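Local coordinates for protein-tyrosine-phosphatase AMSI (Erwinia amylovora, PDB 4D74) that probably acts as a low molecular weight protein tyrosine phosphatase, hydrolysing phosphotyrosine, and may be required for production of the virulence exopolysaccharide amylovoran, at residues N29-P43 against L53-M66. The protein carries 1 engineered substitution. Numbering follows the deposited sequence. Where two conformers were deposited one is given.
With SO4 (sulfate ion), chain B.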
loop_
_atom_site.group_PDB
_atom_site.type_symbol
_atom_site.label_atom_id
_atom_site.label_comp_id
_atom_site.label_asym_id
_atom_site.label_seq_id
_atom_site.Cartn_x
_atom_site.Cartn_y
_atom_site.Cartn_z
ATOM N N ASN A 29 8.127 -7.571 -14.706
ATOM C CA ASN A 29 8.469 -7.369 -16.112
ATOM C C ASN A 29 7.329 -6.686 -16.835
ATOM O O ASN A 29 7.550 -6.015 -17.831
ATOM C CB ASN A 29 8.797 -8.727 -16.760
ATOM C CG ASN A 29 10.053 -9.376 -16.181
ATOM O OD1 ASN A 29 10.035 -10.544 -15.750
ATOM N ND2 ASN A 29 11.139 -8.632 -16.174
ATOM N N SER A 30 6.113 -6.885 -16.309
ATOM C CA SER A 30 4.892 -6.377 -16.913
ATOM C C SER A 30 3.998 -5.720 -15.869
ATOM O O SER A 30 3.825 -6.249 -14.749
ATOM C CB SER A 30 4.147 -7.473 -17.620
ATOM O OG SER A 30 3.709 -8.507 -16.772
ATOM N N ILE A 31 3.381 -4.628 -16.285
ATOM C CA ILE A 31 2.440 -3.882 -15.418
ATOM C C ILE A 31 1.136 -3.652 -16.187
ATOM O O ILE A 31 1.188 -3.223 -17.338
ATOM C CB ILE A 31 2.998 -2.549 -14.951
ATOM C CG1 ILE A 31 4.355 -2.781 -14.244
ATOM C CG2 ILE A 31 2.009 -1.865 -14.027
ATOM C CD1 ILE A 31 5.068 -1.513 -13.921
ATOM N N LEU A 32 0.015 -3.916 -15.540
ATOM C CA LEU A 32 -1.295 -3.705 -16.147
ATOM C C LEU A 32 -2.046 -2.674 -15.327
ATOM O O LEU A 32 -2.253 -2.874 -14.144
ATOM C CB LEU A 32 -2.061 -5.009 -16.193
ATOM C CG LEU A 32 -3.453 -5.000 -16.836
ATOM C CD1 LEU A 32 -3.294 -4.685 -18.327
ATOM C CD2 LEU A 32 -4.141 -6.300 -16.551
ATOM N N VAL A 33 -2.448 -1.606 -15.969
ATOM C CA VAL A 33 -3.212 -0.538 -15.302
ATOM C C VAL A 33 -4.717 -0.738 -15.614
ATOM O O VAL A 33 -5.119 -0.773 -16.801
ATOM C CB VAL A 33 -2.748 0.853 -15.742
ATOM C CG1 VAL A 33 -3.526 1.935 -14.988
ATOM C CG2 VAL A 33 -1.242 1.014 -15.551
ATOM N N VAL A 34 -5.545 -0.840 -14.585
ATOM C CA VAL A 34 -6.955 -1.194 -14.783
ATOM C C VAL A 34 -7.900 -0.154 -14.220
ATOM O O VAL A 34 -7.746 0.268 -13.089
ATOM C CB VAL A 34 -7.249 -2.544 -14.110
ATOM C CG1 VAL A 34 -8.737 -2.880 -14.154
ATOM C CG2 VAL A 34 -6.441 -3.644 -14.750
ATOM N N CYS A 35 -8.881 0.267 -15.031
ATOM C CA CYS A 35 -10.006 1.038 -14.508
ATOM C C CYS A 35 -11.270 0.511 -15.176
ATOM O O CYS A 35 -11.388 -0.703 -15.348
ATOM C CB CYS A 35 -9.717 2.506 -14.620
ATOM S SG CYS A 35 -10.723 3.494 -13.478
ATOM N N ILE A 36 -12.267 1.350 -15.460
ATOM C CA ILE A 36 -13.552 0.858 -15.944
ATOM C C ILE A 36 -13.695 0.857 -17.455
ATOM O O ILE A 36 -13.780 -0.210 -18.068
ATOM C CB ILE A 36 -14.737 1.605 -15.268
ATOM C CG1 ILE A 36 -14.547 1.702 -13.758
ATOM C CG2 ILE A 36 -16.038 0.916 -15.652
ATOM C CD1 ILE A 36 -14.496 0.385 -13.060
ATOM N N GLY A 37 -13.680 2.021 -18.064
ATOM C CA GLY A 37 -13.886 2.172 -19.479
ATOM C C GLY A 37 -12.666 1.927 -20.368
ATOM O O GLY A 37 -12.787 1.691 -21.585
ATOM N N ASN A 38 -11.484 2.075 -19.757
ATOM C CA ASN A 38 -10.177 2.011 -20.448
ATOM C C ASN A 38 -10.034 3.101 -21.481
ATOM O O ASN A 38 -9.412 2.869 -22.506
ATOM C CB ASN A 38 -9.878 0.622 -20.989
ATOM C CG ASN A 38 -8.412 0.429 -21.443
ATOM O OD1 ASN A 38 -8.137 -0.349 -22.351
ATOM N ND2 ASN A 38 -7.484 1.015 -20.715
ATOM N N ILE A 39 -10.583 4.291 -21.183
ATOM C CA ILE A 39 -10.406 5.489 -22.023
ATOM C C ILE A 39 -9.850 6.736 -21.319
ATOM O O ILE A 39 -9.460 7.665 -22.026
ATOM C CB ILE A 39 -11.738 5.811 -22.745
ATOM C CG1 ILE A 39 -12.882 6.046 -21.744
ATOM C CG2 ILE A 39 -12.090 4.720 -23.714
ATOM C CD1 ILE A 39 -14.084 6.702 -22.440
ATOM N N CYS A 40 -9.701 6.766 -19.975
ATOM C CA CYS A 40 -9.330 7.987 -19.259
ATOM C C CYS A 40 -8.102 7.864 -18.295
ATOM O O CYS A 40 -6.912 8.043 -18.740
ATOM C CB CYS A 40 -10.577 8.458 -18.535
ATOM S SG CYS A 40 -10.395 10.093 -17.845
ATOM N N ARG A 41 -8.335 7.519 -17.012
ATOM C CA ARG A 41 -7.244 7.339 -16.050
ATOM C C ARG A 41 -6.303 6.218 -16.480
ATOM O O ARG A 41 -5.084 6.339 -16.348
ATOM C CB ARG A 41 -7.747 7.006 -14.646
ATOM C CG ARG A 41 -8.326 8.233 -13.949
ATOM C CD ARG A 41 -8.925 7.862 -12.631
ATOM N NE ARG A 41 -10.164 7.117 -12.823
ATOM C CZ ARG A 41 -10.929 6.641 -11.847
ATOM N NH1 ARG A 41 -10.596 6.830 -10.590
ATOM N NH2 ARG A 41 -12.047 5.972 -12.127
ATOM N N SER A 42 -6.862 5.115 -16.974
ATOM C CA SER A 42 -6.001 3.971 -17.207
ATOM C C SER A 42 -5.029 4.153 -18.382
ATOM O O SER A 42 -3.879 3.805 -18.232
ATOM C CB SER A 42 -6.746 2.622 -17.215
ATOM O OG SER A 42 -7.812 2.555 -18.147
ATOM N N PRO A 43 -5.465 4.690 -19.534
ATOM C CA PRO A 43 -4.452 4.933 -20.583
ATOM C C PRO A 43 -3.450 6.020 -20.176
ATOM O O PRO A 43 -2.283 5.950 -20.546
ATOM C CB PRO A 43 -5.270 5.366 -21.819
ATOM C CG PRO A 43 -6.612 5.647 -21.319
ATOM C CD PRO A 43 -6.823 4.923 -20.043
ATOM N N LEU A 53 9.542 3.733 -18.316
ATOM C CA LEU A 53 9.977 2.371 -18.422
ATOM C C LEU A 53 9.882 1.853 -19.860
ATOM O O LEU A 53 9.146 0.925 -20.166
ATOM C CB LEU A 53 9.135 1.495 -17.484
ATOM C CG LEU A 53 9.079 1.918 -16.007
ATOM C CD1 LEU A 53 8.002 1.133 -15.258
ATOM C CD2 LEU A 53 10.458 1.695 -15.402
ATOM N N PRO A 54 10.694 2.434 -20.755
ATOM C CA PRO A 54 10.550 2.113 -22.176
ATOM C C PRO A 54 10.745 0.641 -22.512
ATOM O O PRO A 54 10.131 0.152 -23.471
ATOM C CB PRO A 54 11.634 2.980 -22.843
ATOM C CG PRO A 54 12.619 3.277 -21.753
ATOM C CD PRO A 54 11.774 3.399 -20.503
ATOM N N GLU A 55 11.545 -0.083 -21.728
ATOM C CA GLU A 55 11.815 -1.495 -22.040
ATOM C C GLU A 55 10.878 -2.496 -21.386
ATOM O O GLU A 55 11.002 -3.694 -21.613
ATOM C CB GLU A 55 13.275 -1.848 -21.708
ATOM C CG GLU A 55 14.298 -1.061 -22.523
ATOM C CD GLU A 55 13.916 -0.912 -23.997
ATOM O OE1 GLU A 55 13.680 -1.943 -24.677
ATOM O OE2 GLU A 55 13.849 0.244 -24.478
ATOM N N ARG A 56 9.910 -2.010 -20.606
ATOM C CA ARG A 56 8.997 -2.902 -19.916
ATOM C C ARG A 56 7.675 -3.026 -20.690
ATOM O O ARG A 56 7.349 -2.149 -21.481
ATOM C CB ARG A 56 8.735 -2.355 -18.516
ATOM C CG ARG A 56 9.934 -2.439 -17.580
ATOM C CD ARG A 56 10.039 -3.827 -16.950
ATOM N NE ARG A 56 10.712 -4.774 -17.831
ATOM C CZ ARG A 56 12.029 -4.834 -18.001
ATOM N NH1 ARG A 56 12.845 -4.003 -17.355
ATOM N NH2 ARG A 56 12.532 -5.729 -18.832
ATOM N N LYS A 57 6.955 -4.117 -20.450
ATOM C CA LYS A 57 5.636 -4.324 -21.018
ATOM C C LYS A 57 4.610 -3.637 -20.098
ATOM O O LYS A 57 4.400 -4.082 -18.983
ATOM C CB LYS A 57 5.305 -5.789 -21.146
ATOM C CG LYS A 57 4.205 -6.033 -22.179
ATOM C CD LYS A 57 2.871 -6.338 -21.528
ATOM C CE LYS A 57 1.681 -5.826 -22.332
ATOM N NZ LYS A 57 1.299 -6.726 -23.457
ATOM N N ILE A 58 3.982 -2.593 -20.595
ATOM C CA ILE A 58 3.021 -1.826 -19.838
ATOM C C ILE A 58 1.760 -1.781 -20.696
ATOM O O ILE A 58 1.823 -1.426 -21.891
ATOM C CB ILE A 58 3.459 -0.386 -19.583
ATOM C CG1 ILE A 58 4.909 -0.281 -19.078
ATOM C CG2 ILE A 58 2.472 0.286 -18.610
ATOM C CD1 ILE A 58 5.154 -0.825 -17.713
ATOM N N ALA A 59 0.622 -2.142 -20.118
ATOM C CA ALA A 59 -0.667 -2.067 -20.845
ATOM C C ALA A 59 -1.775 -1.644 -19.887
ATOM O O ALA A 59 -1.526 -1.443 -18.678
ATOM C CB ALA A 59 -1.014 -3.433 -21.412
ATOM N N SER A 60 -2.984 -1.510 -20.417
ATOM C CA SER A 60 -4.107 -1.149 -19.599
ATOM C C SER A 60 -5.340 -1.859 -20.106
ATOM O O SER A 60 -5.360 -2.362 -21.237
ATOM C CB SER A 60 -4.320 0.361 -19.582
ATOM O OG SER A 60 -4.594 0.920 -20.870
ATOM N N ALA A 61 -6.344 -1.948 -19.249
ATOM C CA ALA A 61 -7.573 -2.617 -19.614
ATOM C C ALA A 61 -8.682 -2.095 -18.754
ATOM O O ALA A 61 -8.435 -1.433 -17.740
ATOM C CB ALA A 61 -7.443 -4.100 -19.438
ATOM N N GLY A 62 -9.919 -2.385 -19.153
ATOM C CA GLY A 62 -11.054 -1.865 -18.424
ATOM C C GLY A 62 -11.918 -2.988 -17.902
ATOM O O GLY A 62 -12.196 -3.970 -18.599
ATOM N N LEU A 63 -12.440 -2.788 -16.706
ATOM C CA LEU A 63 -13.413 -3.725 -16.106
ATOM C C LEU A 63 -14.714 -3.838 -16.903
ATOM O O LEU A 63 -15.356 -4.905 -16.942
ATOM C CB LEU A 63 -13.716 -3.287 -14.670
ATOM C CG LEU A 63 -12.511 -3.525 -13.761
ATOM C CD1 LEU A 63 -12.559 -2.660 -12.519
ATOM C CD2 LEU A 63 -12.423 -4.987 -13.408
ATOM N N LYS A 64 -15.099 -2.754 -17.576
ATOM C CA LYS A 64 -16.186 -2.850 -18.566
ATOM C C LYS A 64 -15.902 -1.852 -19.668
ATOM O O LYS A 64 -16.440 -0.769 -19.720
ATOM C CB LYS A 64 -17.561 -2.636 -17.947
ATOM C CG LYS A 64 -18.656 -3.174 -18.830
ATOM C CD LYS A 64 -18.776 -4.679 -18.795
ATOM C CE LYS A 64 -19.836 -5.125 -19.800
ATOM N NZ LYS A 64 -20.009 -6.586 -19.795
ATOM N N ALA A 65 -14.971 -2.223 -20.533
ATOM C CA ALA A 65 -14.351 -1.312 -21.419
ATOM C C ALA A 65 -15.230 -0.845 -22.586
ATOM O O ALA A 65 -16.101 -1.596 -23.059
ATOM C CB ALA A 65 -13.067 -1.927 -21.984
ATOM N N MET A 66 -14.930 0.340 -23.049
ATOM C CA MET A 66 -15.473 0.879 -24.326
ATOM C C MET A 66 -14.602 0.330 -25.435
ATOM O O MET A 66 -13.773 1.038 -25.987
ATOM C CB MET A 66 -15.447 2.390 -24.269
ATOM C CG MET A 66 -16.314 2.976 -23.180
ATOM S SD MET A 66 -18.088 2.697 -23.441
ATOM C CE MET A 66 -18.257 3.329 -25.119
HETATM S S SO4 B . -10.985 4.456 -17.406
HETATM O O1 SO4 B . -11.710 5.024 -18.596
HETATM O O2 SO4 B . -11.996 4.139 -16.377
HETATM O O3 SO4 B . -9.925 5.319 -16.955
HETATM O O4 SO4 B . -10.346 3.109 -17.501
#
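Two hydrogen bonds leave the amide nitrogen ND2 of Asn38, one to Ser60 OG across the contact at 2.9 Å and one to Ser42 OG at 3.0 Å, both partners lying within a few degrees of the amide plane. The setting is the P-loop of a low molecular weight tyrosine phosphatase, at the C-terminal end of the first strand of a beta-alpha-beta crossover, where strands 30-35 and 57-62 run parallel. Second-shell positioning is well illustrated here: Asn38, with CG anti to the backbone N (chi1 -168°), lays its amide over Ala61, while OD1 takes the backbone N of Gln92 and Ser60 OG also bonds Glu46. Ser42 OG, which accepts from ND2, in turn donates to sulfate O4 at 2.7 Å. The sulfate, ringed by backbone N-H groups from Ile36 to Cys40 and by that of Ser42, sits where the substrate phosphate would be expected, beside the probable nucleophile Cys35.

Beyond the strands the pairing continues: Leu63 N reaches Cys35 O at 2.7 Å, and Lys64 N and Met66 N bond Ile36 O and Gly37 O, tying the phosphate loop to 63-66. Ile31 and Ile58 lie side by side, CD1 to CD1 at 3.9 Å, both touching Leu49 of the connecting helix 41-52. Just past strand 57-62, the side chains of Val34 and Leu63 cross at about a right angle, Val34 CG1 lying 3.8 Å from Leu63 CG.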